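Local atomic coordinates of probable 2-hydroxyhepta-2,4-diene-1,7-dioate isomerase (Thermus thermophilus, PDB entry 2DFU), a protein that probably acts as a metal-dependent isomerase of 2-hydroxyhepta-2,4-diene-1,7-dioate and belongs to the fumarylacetoacetate hydrolase family. Residues V185-N190 against L242-E247; V144-R149 against D165-L170; R5-R10 against A37-L42; A99-Y104 against F253-P258. All blocks are in the same frame, centred on the assembly; numbering follows the deposited sequence.

Interactions 1 and 4 belong to one mixed sheet, in which strand 241-246 lies next to strand 250-259, and Leu242 N bonds to Thr254 O between them. Interaction 2 is the buried contact of the four, apolar apart from its two backbone bonds; it touches interaction 1 through Val244 and Val144, and interaction 4 through Pro169 and the Lys166-Glu100 salt bridge. Interactions 1 and 4 are partly buried, with apolar side chains inward and polar or proline-rich margins. Interaction 3 stands apart in the N-terminal region, its centre about 17 Å from that of the chain, and adds an asparagine side-chain bond and waters to its main-chain bonds.

Interaction 1. Residues V185-N190 against L242-E247; sequences VRTYVN and LEVAVE
Arg186 and Tyr188 pair with Ala245 and Glu243 in an antiparallel pair of strands inside a five-stranded mixed sheet of the fumarylacetoacetate hydrolase domain. Four backbone bonds join the strands, the shortest being Ala245 N to Arg186 O and Tyr188 N to Glu243 O, each 2.7 Å. The tightly packed face carries Val185, Thr187, Val189, Leu242, Val244 and Val246. There Val185 and Val246 lie side by side, CG2 to CG2 at 4.2 Å, and Val189 CG2 meets Leu242 CG at the same distance. Val144 and Val142 of strand 137-148 cover Val244, while Thr187 OG1 bonds to Gln195 on the next strand.

The other face, with Arg186, Tyr188, Glu243 and Ala245, is partly exposed and held by more polar contacts. Tyr188 CB rests 4.0 Å from Glu243 CB. The Arg186 chain is extended from CG to NE, and its guanidinium lies within 7° of the plane of the Glu247 carboxylate. NE is held in a salt bridge by Glu196, giving the arginine a second acidic partner. An alanine in place of this arginine would probably leave Glu247 and Glu196 without their shared cation and the bridging water without its NH1 donor. That water accepts from Arg186 NH1 and donates to Ala245 O, while NH1 also forms a salt bridge to Glu247 OE2 at 2.8 Å, meeting the anti lone pair of that oxygen.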
loop_
_atom_site.group_PDB
_atom_site.type_symbol
_atom_site.label_atom_id
_atom_site.label_comp_id
_atom_site.label_asym_id
_atom_site.label_seq_id
_atom_site.Cartn_x
_atom_site.Cartn_y
_atom_site.Cartn_z
ATOM N N VAL A 185 -17.036 -18.591 8.062
ATOM C CA VAL A 185 -15.738 -18.166 8.553
ATOM C C VAL A 185 -15.724 -18.471 10.052
ATOM O O VAL A 185 -16.534 -17.934 10.802
ATOM C CB VAL A 185 -15.529 -16.643 8.347
ATOM C CG1 VAL A 185 -14.225 -16.214 8.973
ATOM C CG2 VAL A 185 -15.537 -16.306 6.856
ATOM N N ARG A 186 -14.811 -19.335 10.482
ATOM C CA ARG A 186 -14.711 -19.688 11.890
ATOM C C ARG A 186 -13.290 -19.487 12.417
ATOM O O ARG A 186 -12.314 -19.931 11.804
ATOM C CB ARG A 186 -15.148 -21.143 12.095
ATOM C CG ARG A 186 -16.589 -21.427 11.677
ATOM C CD ARG A 186 -16.996 -22.851 12.036
ATOM N NE ARG A 186 -18.403 -23.122 11.750
ATOM C CZ ARG A 186 -18.871 -23.527 10.574
ATOM N NH1 ARG A 186 -18.043 -23.713 9.556
ATOM N NH2 ARG A 186 -20.169 -23.757 10.416
ATOM N N THR A 187 -13.185 -18.816 13.559
ATOM C CA THR A 187 -11.897 -18.541 14.184
ATOM C C THR A 187 -11.771 -19.299 15.497
ATOM O O THR A 187 -12.683 -19.279 16.319
ATOM C CB THR A 187 -11.735 -17.037 14.493
ATOM O OG1 THR A 187 -11.827 -16.280 13.281
ATOM C CG2 THR A 187 -10.392 -16.771 15.148
ATOM N N TYR A 188 -10.638 -19.967 15.686
ATOM C CA TYR A 188 -10.377 -20.721 16.908
ATOM C C TYR A 188 -9.096 -20.205 17.556
ATOM O O TYR A 188 -8.095 -19.980 16.878
ATOM C CB TYR A 188 -10.210 -22.215 16.607
ATOM C CG TYR A 188 -11.404 -22.865 15.941
ATOM C CD1 TYR A 188 -11.585 -22.787 14.560
ATOM C CD2 TYR A 188 -12.361 -23.547 16.693
ATOM C CE1 TYR A 188 -12.686 -23.372 13.944
ATOM C CE2 TYR A 188 -13.469 -24.133 16.089
ATOM C CZ TYR A 188 -13.624 -24.042 14.715
ATOM O OH TYR A 188 -14.719 -24.608 14.113
ATOM N N VAL A 189 -9.136 -20.002 18.866
ATOM C CA VAL A 189 -7.958 -19.546 19.589
ATOM C C VAL A 189 -7.676 -20.557 20.700
ATOM O O VAL A 189 -8.516 -20.799 21.569
ATOM C CB VAL A 189 -8.165 -18.139 20.182
ATOM C CG1 VAL A 189 -6.958 -17.745 21.010
ATOM C CG2 VAL A 189 -8.377 -17.125 19.054
ATOM N N ASN A 190 -6.496 -21.161 20.644
ATOM C CA ASN A 190 -6.097 -22.166 21.614
ATOM C C ASN A 190 -7.138 -23.291 21.696
ATOM O O ASN A 190 -7.510 -23.750 22.776
ATOM C CB ASN A 190 -5.867 -21.510 22.980
ATOM C CG ASN A 190 -4.780 -20.441 22.928
ATOM O OD1 ASN A 190 -3.768 -20.602 22.236
ATOM N ND2 ASN A 190 -4.979 -19.346 23.661
ATOM N N LEU A 242 -3.702 -19.590 16.658
ATOM C CA LEU A 242 -4.878 -19.168 15.911
ATOM C C LEU A 242 -5.134 -20.022 14.664
ATOM O O LEU A 242 -4.247 -20.392 13.904
ATOM C CB LEU A 242 -4.724 -17.714 15.491
ATOM C CG LEU A 242 -4.940 -16.733 16.631
ATOM C CD1 LEU A 242 -3.656 -16.482 17.416
ATOM C CD2 LEU A 242 -5.392 -15.363 16.138
ATOM N N GLU A 243 -6.414 -20.316 14.500
ATOM C CA GLU A 243 -6.854 -21.087 13.356
ATOM C C GLU A 243 -8.108 -20.447 12.763
ATOM O O GLU A 243 -9.113 -20.287 13.428
ATOM C CB GLU A 243 -7.210 -22.464 13.917
ATOM C CG GLU A 243 -7.467 -23.542 12.871
ATOM C CD GLU A 243 -7.702 -24.853 13.604
ATOM O OE1 GLU A 243 -8.448 -25.683 13.102
ATOM O OE2 GLU A 243 -7.173 -25.014 14.707
ATOM N N VAL A 244 -8.017 -20.036 11.485
ATOM C CA VAL A 244 -9.232 -19.552 10.843
ATOM C C VAL A 244 -9.670 -20.474 9.712
ATOM O O VAL A 244 -8.971 -20.647 8.722
ATOM C CB VAL A 244 -8.995 -18.143 10.294
ATOM C CG1 VAL A 244 -10.294 -17.592 9.698
ATOM C CG2 VAL A 244 -8.529 -17.225 11.402
ATOM N N ALA A 245 -10.810 -21.132 9.858
ATOM C CA ALA A 245 -11.264 -22.070 8.851
ATOM C C ALA A 245 -12.396 -21.475 8.025
ATOM O O ALA A 245 -13.368 -20.951 8.567
ATOM C CB ALA A 245 -11.716 -23.359 9.512
ATOM N N VAL A 246 -12.243 -21.544 6.707
ATOM C CA VAL A 246 -13.244 -21.034 5.783
ATOM C C VAL A 246 -13.640 -22.213 4.916
ATOM O O VAL A 246 -12.802 -22.797 4.224
ATOM C CB VAL A 246 -12.673 -19.904 4.898
ATOM C CG1 VAL A 246 -13.698 -19.493 3.845
ATOM C CG2 VAL A 246 -12.313 -18.707 5.761
ATOM N N GLU A 247 -14.914 -22.581 4.975
ATOM C CA GLU A 247 -15.409 -23.711 4.209
ATOM C C GLU A 247 -15.158 -23.544 2.720
ATOM O O GLU A 247 -15.387 -22.477 2.153
ATOM C CB GLU A 247 -16.904 -23.922 4.477
ATOM C CG GLU A 247 -17.188 -24.695 5.764
ATOM C CD GLU A 247 -18.677 -24.858 6.042
ATOM O OE1 GLU A 247 -19.439 -25.124 5.085
ATOM O OE2 GLU A 247 -19.085 -24.730 7.216
HETATM O O HOH W 1 -15.478 -23.041 8.577
#

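Interaction 2. Residues V144-R149 against D165-L170; sequences VDITAR and DKFLPL
Ile146 sets its CG2 methyl over the centre of the Phe167 ring, 3.6 Å from the centroid and 11° off the ring normal, a CH-pi contact. The two side chains cross at about a right angle. With CG2 anti to the backbone N (CG1 at chi1 -62°), the methyl is placed over the aromatic face while CG1 comes to 3.9 Å from Pro169 CD. Ala148 CB adds a further apolar contact at 4.1 Å from Phe167 CE2. Pro169 CD also packs on Val144 CB, at 4.0 Å.

Two backbone bonds hold these groups in place. Ile146 N donates to Phe167 O at 3.1 Å, with the donor above the carbonyl plane, and the longer bond from Val144 N to Pro169 O spans 3.3 Å. The same Phe167 O also receives a weak bond from Lys81 NZ. An alanine in place of this phenylalanine would probably open a gap beneath the Ile146 methyl and leave Ala148 CB without its aromatic neighbour.

Farther out, Asp145 turns away from the contact and forms salt bridges with Lys81 and Lys162. Glu114 and Glu116 lie close to its carboxylate. The contact joins two antiparallel neighbours of the fumarylacetoacetate hydrolase domain, the end of strand 137-148 and the start of strand 168-175, across a connection that contains helices 149-154 and 159-162. Leu111 of strand 111-121 packs on both Ile146 and Phe167, and Thr254 of strand 250-259 covers Val144 and Pro169.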
loop_
_atom_site.group_PDB
_atom_site.type_symbol
_atom_site.label_atom_id
_atom_site.label_comp_id
_atom_site.label_asym_id
_atom_site.label_seq_id
_atom_site.Cartn_x
_atom_site.Cartn_y
_atom_site.Cartn_z
ATOM N N VAL A 144 -6.096 -13.087 8.806
ATOM C CA VAL A 144 -6.325 -12.682 10.176
ATOM C C VAL A 144 -5.917 -11.214 10.156
ATOM O O VAL A 144 -4.753 -10.893 9.922
ATOM C CB VAL A 144 -5.430 -13.420 11.186
ATOM C CG1 VAL A 144 -5.552 -12.753 12.541
ATOM C CG2 VAL A 144 -5.827 -14.872 11.280
ATOM N N ASP A 145 -6.878 -10.329 10.366
ATOM C CA ASP A 145 -6.599 -8.902 10.380
ATOM C C ASP A 145 -6.168 -8.539 11.801
ATOM O O ASP A 145 -7.006 -8.250 12.657
ATOM C CB ASP A 145 -7.867 -8.137 9.958
ATOM C CG ASP A 145 -7.743 -6.626 10.120
ATOM O OD1 ASP A 145 -6.638 -6.132 10.424
ATOM O OD2 ASP A 145 -8.764 -5.927 9.942
ATOM N N ILE A 146 -4.864 -8.596 12.061
ATOM C CA ILE A 146 -4.337 -8.259 13.380
ATOM C C ILE A 146 -4.566 -6.766 13.641
ATOM O O ILE A 146 -4.238 -5.924 12.801
ATOM C CB ILE A 146 -2.833 -8.571 13.474
ATOM C CG1 ILE A 146 -2.599 -10.072 13.272
ATOM C CG2 ILE A 146 -2.288 -8.113 14.827
ATOM C CD1 ILE A 146 -3.095 -10.939 14.421
ATOM N N THR A 147 -5.114 -6.445 14.812
ATOM C CA THR A 147 -5.431 -5.063 15.158
ATOM C C THR A 147 -4.940 -4.591 16.531
ATOM O O THR A 147 -5.180 -5.245 17.550
ATOM C CB THR A 147 -6.970 -4.849 15.128
ATOM O OG1 THR A 147 -7.491 -5.256 13.859
ATOM C CG2 THR A 147 -7.313 -3.404 15.384
ATOM N N ALA A 148 -4.265 -3.446 16.560
ATOM C CA ALA A 148 -3.811 -2.878 17.822
ATOM C C ALA A 148 -4.857 -1.808 18.151
ATOM O O ALA A 148 -4.772 -0.671 17.680
ATOM C CB ALA A 148 -2.433 -2.267 17.670
ATOM N N ARG A 149 -5.846 -2.201 18.952
ATOM C CA ARG A 149 -6.968 -1.347 19.332
ATOM C C ARG A 149 -6.679 -0.033 20.038
ATOM O O ARG A 149 -7.375 0.946 19.794
ATOM C CB ARG A 149 -7.961 -2.136 20.194
ATOM C CG ARG A 149 -8.396 -3.455 19.590
ATOM C CD ARG A 149 -9.881 -3.479 19.263
ATOM N NE ARG A 149 -10.257 -2.452 18.298
ATOM C CZ ARG A 149 -11.307 -2.546 17.486
ATOM N NH1 ARG A 149 -12.078 -3.628 17.523
ATOM N NH2 ARG A 149 -11.593 -1.559 16.644
ATOM N N ASP A 165 4.254 -4.495 10.903
ATOM C CA ASP A 165 4.808 -5.714 10.320
ATOM C C ASP A 165 4.086 -6.968 10.828
ATOM O O ASP A 165 3.779 -7.074 12.010
ATOM C CB ASP A 165 6.306 -5.837 10.640
ATOM C CG ASP A 165 7.157 -4.820 9.886
ATOM O OD1 ASP A 165 6.669 -4.230 8.899
ATOM O OD2 ASP A 165 8.324 -4.625 10.273
ATOM N N LYS A 166 3.826 -7.903 9.919
ATOM C CA LYS A 166 3.151 -9.167 10.222
ATOM C C LYS A 166 1.706 -9.050 10.713
ATOM O O LYS A 166 1.167 -10.006 11.269
ATOM C CB LYS A 166 3.952 -9.984 11.252
ATOM C CG LYS A 166 5.462 -10.010 11.047
ATOM C CD LYS A 166 5.883 -10.409 9.633
ATOM C CE LYS A 166 7.409 -10.360 9.515
ATOM N NZ LYS A 166 7.906 -10.704 8.164
ATOM N N PHE A 167 1.070 -7.896 10.526
ATOM C CA PHE A 167 -0.319 -7.760 10.963
ATOM C C PHE A 167 -1.312 -8.375 9.985
ATOM O O PHE A 167 -2.516 -8.119 10.063
ATOM C CB PHE A 167 -0.671 -6.293 11.207
ATOM C CG PHE A 167 -0.400 -5.831 12.617
ATOM C CD1 PHE A 167 0.565 -6.462 13.403
ATOM C CD2 PHE A 167 -1.102 -4.752 13.151
ATOM C CE1 PHE A 167 0.829 -6.025 14.702
ATOM C CE2 PHE A 167 -0.847 -4.305 14.450
ATOM C CZ PHE A 167 0.122 -4.944 15.227
ATOM N N LEU A 168 -0.818 -9.194 9.064
ATOM C CA LEU A 168 -1.715 -9.832 8.113
ATOM C C LEU A 168 -1.330 -11.246 7.689
ATOM O O LEU A 168 -0.817 -11.460 6.586
ATOM C CB LEU A 168 -1.898 -8.964 6.857
ATOM C CG LEU A 168 -2.942 -9.508 5.864
ATOM C CD1 LEU A 168 -4.320 -9.561 6.528
ATOM C CD2 LEU A 168 -2.984 -8.637 4.617
ATOM N N PRO A 169 -1.530 -12.229 8.580
ATOM C CA PRO A 169 -1.196 -13.605 8.199
ATOM C C PRO A 169 -2.152 -13.885 7.032
ATOM O O PRO A 169 -3.322 -13.499 7.093
ATOM C CB PRO A 169 -1.568 -14.404 9.448
ATOM C CG PRO A 169 -1.271 -13.445 10.562
ATOM C CD PRO A 169 -1.833 -12.134 10.022
ATOM N N LEU A 170 -1.676 -14.532 5.972
ATOM C CA LEU A 170 -2.544 -14.781 4.824
ATOM C C LEU A 170 -2.258 -16.128 4.175
ATOM O O LEU A 170 -1.110 -16.435 3.858
ATOM C CB LEU A 170 -2.363 -13.664 3.786
ATOM C CG LEU A 170 -3.342 -13.619 2.609
ATOM C CD1 LEU A 170 -4.619 -12.912 3.042
ATOM C CD2 LEU A 170 -2.711 -12.877 1.445
#

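Interaction 3. Residues R5-R10 against A37-L42; sequences RFNEGR and ASVTLL
Asn7 OD1 receives the backbone N-H of Thr40 at 2.9 Å, nearly along the C=O axis and almost straight at 172°, and a water adds a second, weak bond to the same oxygen. The Asn7 backbone adds a bond in the opposite sense, its N donating to Thr40 O at 2.9 Å. Asn7 thus bonds to both the N-H and the C=O of one residue, OD1 standing in for a main-chain carbonyl just past the Phe6-Leu41 pair. With CG anti to the carbonyl carbon (chi1 -67°), the Asn7 side chain crosses that of Val39 at about a right angle, OD1 coming to 3.5 Å from Val39 CB. Another water, accepting weakly from ND2, donates to Ser38 O.

On the apolar side, Phe6 CD2 meets Val39 CG1 at 3.8 Å, and Tyr34 of strand 32-35 packs edge-to-face with the Phe6 ring. Farther along, Leu42 N donates to Arg5 O at 2.9 Å. Leu42 CD1 lies over one face of the Arg5 guanidinium, 3.7 Å above its plane and offset toward the rim, while Arg5 NH1 bonds to Pro43 O. The hairpin joining strands 2-6 and 10-15 carries a G1 beta bulge, in which Gly9 and Arg10 both face Phe6.

The contact therefore ties this hairpin to strand 41-42 within the N-terminal region. Its chemistry suggests that the end of the pairing rests on a side-chain amide as well as on main-chain bonds, with waters weakly linking Asn7 to Ser38 O.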
loop_
_atom_site.group_PDB
_atom_site.type_symbol
_atom_site.label_atom_id
_atom_site.label_comp_id
_atom_site.label_asym_id
_atom_site.label_seq_id
_atom_site.Cartn_x
_atom_site.Cartn_y
_atom_site.Cartn_z
ATOM N N ARG A 5 1.594 -20.291 -3.311
ATOM C CA ARG A 5 2.917 -19.725 -3.581
ATOM C C ARG A 5 3.814 -20.386 -2.556
ATOM O O ARG A 5 3.434 -20.501 -1.396
ATOM C CB ARG A 5 2.955 -18.211 -3.353
ATOM C CG ARG A 5 2.574 -17.383 -4.554
ATOM C CD ARG A 5 2.714 -15.895 -4.241
ATOM N NE ARG A 5 4.102 -15.443 -4.247
ATOM C CZ ARG A 5 4.743 -14.933 -3.199
ATOM N NH1 ARG A 5 4.140 -14.808 -2.025
ATOM N NH2 ARG A 5 5.991 -14.509 -3.340
ATOM N N PHE A 6 4.999 -20.812 -2.969
ATOM C CA PHE A 6 5.897 -21.482 -2.044
ATOM C C PHE A 6 7.373 -21.271 -2.371
ATOM O O PHE A 6 7.728 -20.813 -3.459
ATOM C CB PHE A 6 5.592 -22.980 -2.037
ATOM C CG PHE A 6 5.801 -23.639 -3.364
ATOM C CD1 PHE A 6 4.869 -23.489 -4.384
ATOM C CD2 PHE A 6 6.959 -24.372 -3.614
ATOM C CE1 PHE A 6 5.085 -24.054 -5.637
ATOM C CE2 PHE A 6 7.187 -24.940 -4.864
ATOM C CZ PHE A 6 6.245 -24.780 -5.881
ATOM N N ASN A 7 8.224 -21.614 -1.409
ATOM C CA ASN A 7 9.669 -21.489 -1.552
ATOM C C ASN A 7 10.098 -20.126 -2.088
ATOM O O ASN A 7 9.710 -19.105 -1.537
ATOM C CB ASN A 7 10.199 -22.623 -2.434
ATOM C CG ASN A 7 10.066 -23.986 -1.765
ATOM O OD1 ASN A 7 9.648 -24.083 -0.607
ATOM N ND2 ASN A 7 10.423 -25.044 -2.488
ATOM N N GLU A 8 10.889 -20.084 -3.152
ATOM C CA GLU A 8 11.320 -18.783 -3.661
ATOM C C GLU A 8 10.302 -18.107 -4.578
ATOM O O GLU A 8 10.580 -17.853 -5.752
ATOM C CB GLU A 8 12.676 -18.894 -4.378
ATOM C CG GLU A 8 12.773 -20.004 -5.413
ATOM C CD GLU A 8 13.038 -21.371 -4.792
ATOM O OE1 GLU A 8 14.071 -21.529 -4.105
ATOM O OE2 GLU A 8 12.219 -22.288 -4.993
ATOM N N GLY A 9 9.127 -17.812 -4.030
ATOM C CA GLY A 9 8.089 -17.154 -4.803
ATOM C C GLY A 9 7.559 -17.957 -5.981
ATOM O O GLY A 9 7.098 -17.386 -6.970
ATOM N N ARG A 10 7.622 -19.280 -5.888
ATOM C CA ARG A 10 7.129 -20.129 -6.962
ATOM C C ARG A 10 5.621 -20.289 -6.826
ATOM O O ARG A 10 5.074 -20.124 -5.739
ATOM C CB ARG A 10 7.793 -21.507 -6.906
ATOM C CG ARG A 10 9.283 -21.504 -7.243
ATOM C CD ARG A 10 9.895 -22.892 -7.058
ATOM N NE ARG A 10 11.338 -22.900 -7.301
ATOM C CZ ARG A 10 11.913 -23.220 -8.458
ATOM N NH1 ARG A 10 11.175 -23.573 -9.500
ATOM N NH2 ARG A 10 13.235 -23.179 -8.572
ATOM N N ALA A 37 4.543 -31.050 2.582
ATOM C CA ALA A 37 5.302 -30.982 3.825
ATOM C C ALA A 37 6.731 -30.481 3.646
ATOM O O ALA A 37 7.347 -30.010 4.596
ATOM C CB ALA A 37 5.313 -32.369 4.511
ATOM N N SER A 38 7.250 -30.564 2.428
ATOM C CA SER A 38 8.618 -30.136 2.154
ATOM C C SER A 38 8.791 -28.693 1.679
ATOM O O SER A 38 9.922 -28.219 1.561
ATOM C CB SER A 38 9.252 -31.069 1.116
ATOM O OG SER A 38 9.184 -32.421 1.536
ATOM N N VAL A 39 7.701 -27.992 1.387
ATOM C CA VAL A 39 7.845 -26.617 0.918
ATOM C C VAL A 39 7.529 -25.588 1.988
ATOM O O VAL A 39 6.917 -25.900 3.002
ATOM C CB VAL A 39 6.937 -26.329 -0.309
ATOM C CG1 VAL A 39 7.144 -27.394 -1.367
ATOM C CG2 VAL A 39 5.468 -26.268 0.115
ATOM N N THR A 40 7.973 -24.357 1.760
ATOM C CA THR A 40 7.688 -23.270 2.684
ATOM C C THR A 40 6.522 -22.484 2.083
ATOM O O THR A 40 6.675 -21.805 1.065
ATOM C CB THR A 40 8.893 -22.329 2.845
ATOM O OG1 THR A 40 9.985 -23.049 3.438
ATOM C CG2 THR A 40 8.525 -21.146 3.730
ATOM N N LEU A 41 5.355 -22.604 2.704
ATOM C CA LEU A 41 4.163 -21.910 2.237
ATOM C C LEU A 41 4.285 -20.404 2.401
ATOM O O LEU A 41 4.705 -19.923 3.444
ATOM C CB LEU A 41 2.935 -22.375 3.011
ATOM C CG LEU A 41 1.916 -23.269 2.314
ATOM C CD1 LEU A 41 0.617 -23.199 3.104
ATOM C CD2 LEU A 41 1.680 -22.804 0.886
ATOM N N LEU A 42 3.898 -19.672 1.364
ATOM C CA LEU A 42 3.937 -18.216 1.381
ATOM C C LEU A 42 2.525 -17.662 1.194
ATOM O O LEU A 42 1.603 -18.395 0.832
ATOM C CB LEU A 42 4.812 -17.700 0.229
ATOM C CG LEU A 42 6.279 -18.133 0.173
ATOM C CD1 LEU A 42 6.915 -17.637 -1.134
ATOM C CD2 LEU A 42 7.023 -17.570 1.395
HETATM O O HOH W 2 0.110 -19.907 -0.792
HETATM O O HOH W 3 10.978 -27.980 -1.068
HETATM O O HOH W 4 11.554 -25.221 2.011
#

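Interaction 4. Residues A99-Y104 against F253-P258; sequences AEPVPY and FTLIGP
A short parallel strand pair at one margin of the five-stranded mixed sheet brings Val102 beside Ile256, with strand 102-104 outermost within the chain. Val102 is bonded through both backbone groups: its N donates to Leu255 O at 2.9 Å, and its O accepts from Gly257 N at 2.7 Å with that donor above the carbonyl plane. The bond from Tyr104 N to Pro258 O is weak, and the two strand segments diverge at 41°.

Side chains add apolar contacts. Pro101 and Leu255 lie side by side, pointing the same way, with Pro101 CB pressed tightly to Leu255 CD1 at 3.4 Å. Leu255 CG lies between the backbone N and the carbonyl carbon (chi1 63°), and from it CD1 reaches Pro101. Ile256 touches Val102 CB with CD1 and Tyr104 CB with CG2, each at 4.1 Å. Before the strand begins, a water donates to Glu100 O and accepts from Thr254 OG1.

Pro103 has no N-H, which leaves Val102 and Tyr104 as the backbone donors of strand 102-104; Val102 bonds firmly to strand 250-259 and Tyr104 weakly.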
loop_
_atom_site.group_PDB
_atom_site.type_symbol
_atom_site.label_atom_id
_atom_site.label_comp_id
_atom_site.label_asym_id
_atom_site.label_seq_id
_atom_site.Cartn_x
_atom_site.Cartn_y
_atom_site.Cartn_z
ATOM N N ALA A 99 4.277 -21.684 10.780
ATOM C CA ALA A 99 3.632 -20.381 10.690
ATOM C C ALA A 99 4.560 -19.263 11.162
ATOM O O ALA A 99 5.254 -19.400 12.171
ATOM C CB ALA A 99 2.353 -20.373 11.513
ATOM N N GLU A 100 4.585 -18.160 10.421
ATOM C CA GLU A 100 5.421 -17.032 10.796
ATOM C C GLU A 100 4.750 -16.354 11.978
ATOM O O GLU A 100 3.606 -15.915 11.884
ATOM C CB GLU A 100 5.561 -16.057 9.629
ATOM C CG GLU A 100 6.299 -14.775 9.978
ATOM C CD GLU A 100 6.725 -13.991 8.746
ATOM O OE1 GLU A 100 6.033 -14.089 7.708
ATOM O OE2 GLU A 100 7.749 -13.273 8.821
ATOM N N PRO A 101 5.456 -16.264 13.116
ATOM C CA PRO A 101 4.869 -15.631 14.298
ATOM C C PRO A 101 4.605 -14.144 14.114
ATOM O O PRO A 101 5.356 -13.447 13.432
ATOM C CB PRO A 101 5.916 -15.877 15.391
ATOM C CG PRO A 101 6.680 -17.083 14.900
ATOM C CD PRO A 101 6.793 -16.802 13.420
ATOM N N VAL A 102 3.518 -13.675 14.710
ATOM C CA VAL A 102 3.182 -12.261 14.686
ATOM C C VAL A 102 3.702 -11.771 16.039
ATOM O O VAL A 102 3.185 -12.155 17.087
ATOM C CB VAL A 102 1.657 -12.027 14.638
ATOM C CG1 VAL A 102 1.361 -10.535 14.738
ATOM C CG2 VAL A 102 1.077 -12.602 13.358
ATOM N N PRO A 103 4.755 -10.944 16.036
ATOM C CA PRO A 103 5.289 -10.449 17.306
ATOM C C PRO A 103 4.279 -9.567 18.034
ATOM O O PRO A 103 3.646 -8.722 17.413
ATOM C CB PRO A 103 6.517 -9.644 16.875
ATOM C CG PRO A 103 6.918 -10.278 15.580
ATOM C CD PRO A 103 5.592 -10.506 14.907
ATOM N N TYR A 104 4.106 -9.770 19.337
ATOM C CA TYR A 104 3.196 -8.910 20.082
ATOM C C TYR A 104 4.023 -7.629 20.219
ATOM O O TYR A 104 5.021 -7.605 20.937
ATOM C CB TYR A 104 2.876 -9.501 21.455
ATOM C CG TYR A 104 1.694 -8.824 22.102
ATOM C CD1 TYR A 104 1.725 -7.465 22.399
ATOM C CD2 TYR A 104 0.518 -9.530 22.361
ATOM C CE1 TYR A 104 0.617 -6.819 22.932
ATOM C CE2 TYR A 104 -0.599 -8.896 22.893
ATOM C CZ TYR A 104 -0.542 -7.540 23.173
ATOM O OH TYR A 104 -1.648 -6.897 23.670
ATOM N N PHE A 253 -3.396 -21.097 9.580
ATOM C CA PHE A 253 -2.775 -21.321 10.878
ATOM C C PHE A 253 -1.753 -20.218 11.145
ATOM O O PHE A 253 -0.903 -19.932 10.305
ATOM C CB PHE A 253 -2.055 -22.669 10.896
ATOM C CG PHE A 253 -2.966 -23.849 10.755
ATOM C CD1 PHE A 253 -3.641 -24.360 11.863
ATOM C CD2 PHE A 253 -3.131 -24.473 9.521
ATOM C CE1 PHE A 253 -4.463 -25.483 11.747
ATOM C CE2 PHE A 253 -3.950 -25.593 9.395
ATOM C CZ PHE A 253 -4.616 -26.100 10.516
ATOM N N THR A 254 -1.840 -19.595 12.310
ATOM C CA THR A 254 -0.892 -18.556 12.668
ATOM C C THR A 254 -0.748 -18.526 14.183
ATOM O O THR A 254 -1.470 -19.225 14.897
ATOM C CB THR A 254 -1.340 -17.167 12.153
ATOM O OG1 THR A 254 -0.288 -16.222 12.369
ATOM C CG2 THR A 254 -2.574 -16.697 12.886
ATOM N N LEU A 255 0.190 -17.730 14.681
ATOM C CA LEU A 255 0.396 -17.651 16.118
ATOM C C LEU A 255 1.063 -16.355 16.545
ATOM O O LEU A 255 1.750 -15.693 15.759
ATOM C CB LEU A 255 1.218 -18.854 16.601
ATOM C CG LEU A 255 2.646 -19.037 16.084
ATOM C CD1 LEU A 255 3.557 -17.977 16.677
ATOM C CD2 LEU A 255 3.146 -20.404 16.485
ATOM N N ILE A 256 0.855 -15.999 17.806
ATOM C CA ILE A 256 1.425 -14.787 18.351
ATOM C C ILE A 256 2.751 -15.080 19.033
ATOM O O ILE A 256 2.861 -16.007 19.843
ATOM C CB ILE A 256 0.474 -14.148 19.362
ATOM C CG1 ILE A 256 -0.931 -14.078 18.766
ATOM C CG2 ILE A 256 0.964 -12.745 19.718
ATOM C CD1 ILE A 256 -1.007 -13.294 17.457
ATOM N N GLY A 257 3.759 -14.286 18.692
ATOM C CA GLY A 257 5.067 -14.465 19.288
ATOM C C GLY A 257 5.188 -13.717 20.602
ATOM O O GLY A 257 4.218 -13.103 21.055
ATOM N N PRO A 258 6.374 -13.752 21.242
ATOM C CA PRO A 258 6.653 -13.080 22.519
ATOM C C PRO A 258 6.498 -11.571 22.395
ATOM O O PRO A 258 6.666 -11.018 21.306
ATOM C CB PRO A 258 8.103 -13.474 22.806
ATOM C CG PRO A 258 8.242 -14.802 22.111
ATOM C CD PRO A 258 7.538 -14.541 20.803
HETATM O O HOH W 5 1.473 -16.070 10.316
#